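Local structure of glutathione S-transferase (Burkholderia glumae, 4ISD) at residues R153-E158 against P188-R193. The protein binds glutathione and, as a homologue of the glutathione transferases, probably conjugates it to electrophilic substrates or uses it in related thiol chemistry. Residues are numbered along the deposited sequence; the frame is centred on the assembly and turned at random.
Sequences RLIDDE and PPKVLR
Lys190, in the first turn of helix 189-199, reaches across to the backbone where helix 139-154 ends. Its CG sits wedged between the backbone N and C (chi1 80°), and beyond CG the chain runs extended, so that NZ meets the carbonyl of Ile155 head-on. The hydrogen bond from Lys190 NZ to Ile155 O is 2.6 Å long and lies almost in line with the C=O bond, with a C=O...N angle of 175°. The same ammonium also bonds to the carbonyl oxygen of Asp152, so one lysine grips two backbone oxygens around the C-terminus of the helix, where its positive charge should be favourable to the helix dipole. Asp156 OD1, 4.3 Å from Lys190 NZ, adds opposite charge without forming a salt bridge.

Ile155, where the chain first departs from helical geometry, directs its CB toward helix 189-199. With CG2 anti to the backbone N, this methyl comes up to Lys190 O, while CD1 touches Val191 CB at 3.7 Å, the two side chains lying roughly perpendicular. Ile155 also packs on Phe173 and Leu177 of helix 168-177, which ties the contact into the all-helical C-terminal domain of the glutathione transferase fold, toward the periphery of the chain.

On the more exposed side, Asp157 presents its carboxylate to the edge of the Arg193 guanidinium, the two planes turned 48° apart. The salt bridge is carried by the syn lone pair of Asp157 OD2, 3.0 Å from Arg193 NH2; the bonds from Arg193 NE to both carboxylate oxygens are weak. Arg193 bends at chi3, and the carbonyl carbon of Pro189 (C) lies against one face of the guanidinium, over its centre and 3.8 Å from the plane.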
# COMPACT_ATOMS: atom_id res chain seq x y z
N ARG A 153 18.23 -4.12 11.09
CA ARG A 153 18.87 -4.20 9.77
C ARG A 153 18.90 -2.86 9.00
O ARG A 153 19.84 -2.61 8.25
CB ARG A 153 18.21 -5.30 8.92
N LEU A 154 17.88 -2.02 9.18
CA LEU A 154 17.69 -0.83 8.34
C LEU A 154 18.15 0.46 8.99
O LEU A 154 18.44 1.44 8.31
CB LEU A 154 16.21 -0.66 7.99
CG LEU A 154 15.48 -1.77 7.23
CD1 LEU A 154 14.01 -1.37 7.07
CD2 LEU A 154 16.12 -2.03 5.88
N ILE A 155 18.18 0.48 10.32
CA ILE A 155 18.61 1.68 11.04
C ILE A 155 20.09 1.65 11.40
O ILE A 155 20.58 0.68 11.97
CB ILE A 155 17.80 1.85 12.33
CG1 ILE A 155 16.32 1.96 11.99
CG2 ILE A 155 18.29 3.09 13.10
CD1 ILE A 155 15.40 1.74 13.18
N ASP A 156 20.80 2.71 11.04
CA ASP A 156 22.21 2.84 11.41
C ASP A 156 22.48 4.26 11.92
O ASP A 156 21.92 5.22 11.40
CB ASP A 156 23.12 2.51 10.22
CG ASP A 156 24.51 2.04 10.66
OD1 ASP A 156 24.60 1.21 11.59
OD2 ASP A 156 25.52 2.51 10.09
N ASP A 157 23.34 4.40 12.93
CA ASP A 157 23.63 5.74 13.45
C ASP A 157 24.25 6.68 12.40
O ASP A 157 24.05 7.89 12.45
CB ASP A 157 24.42 5.69 14.76
CG ASP A 157 23.53 5.41 15.97
OD1 ASP A 157 22.37 5.85 15.94
OD2 ASP A 157 23.97 4.75 16.94
N GLU A 158 24.94 6.11 11.40
CA GLU A 158 25.51 6.92 10.32
C GLU A 158 24.50 7.43 9.29
O GLU A 158 24.86 8.23 8.43
CB GLU A 158 26.61 6.14 9.58
CG GLU A 158 27.73 5.60 10.45
CD GLU A 158 28.84 5.00 9.62
OE1 GLU A 158 28.83 5.19 8.38
OE2 GLU A 158 29.73 4.34 10.20
N PRO A 188 17.77 -2.28 20.74
CA PRO A 188 19.03 -1.56 20.48
C PRO A 188 18.82 -0.05 20.49
O PRO A 188 18.00 0.46 19.72
CB PRO A 188 19.39 -2.02 19.06
CG PRO A 188 18.82 -3.39 18.97
CD PRO A 188 17.52 -3.32 19.72
N PRO A 189 19.58 0.66 21.35
CA PRO A 189 19.42 2.11 21.50
C PRO A 189 19.49 2.87 20.17
O PRO A 189 18.83 3.90 20.04
CB PRO A 189 20.58 2.51 22.44
CG PRO A 189 21.48 1.32 22.50
CD PRO A 189 20.62 0.12 22.23
N LYS A 190 20.24 2.35 19.20
CA LYS A 190 20.27 2.94 17.86
C LYS A 190 18.88 3.09 17.23
O LYS A 190 18.69 3.98 16.39
CB LYS A 190 21.17 2.17 16.90
CG LYS A 190 20.53 0.92 16.31
CD LYS A 190 21.43 0.33 15.23
CE LYS A 190 20.88 -0.96 14.67
NZ LYS A 190 21.56 -1.26 13.37
N VAL A 191 17.92 2.25 17.61
CA VAL A 191 16.58 2.44 17.08
C VAL A 191 15.77 3.41 17.93
O VAL A 191 14.92 4.13 17.42
CB VAL A 191 15.80 1.11 16.80
CG1 VAL A 191 16.73 -0.10 16.87
CG2 VAL A 191 14.59 0.97 17.70
N LEU A 192 16.05 3.44 19.23
CA LEU A 192 15.50 4.47 20.10
C LEU A 192 15.87 5.85 19.57
O LEU A 192 15.03 6.76 19.54
CB LEU A 192 16.02 4.31 21.53
CG LEU A 192 15.55 3.05 22.25
CD1 LEU A 192 16.10 3.03 23.68
CD2 LEU A 192 14.02 2.91 22.21
N ARG A 193 17.13 6.00 19.15
CA ARG A 193 17.62 7.28 18.65
C ARG A 193 16.91 7.68 17.36
O ARG A 193 16.43 8.81 17.22
CB ARG A 193 19.13 7.23 18.45
CG ARG A 193 19.93 7.32 19.76
CD ARG A 193 21.42 7.47 19.52
NE ARG A 193 22.07 6.20 19.22
CZ ARG A 193 22.52 5.35 20.15
NH1 ARG A 193 22.36 5.64 21.44
NH2 ARG A 193 23.12 4.22 19.81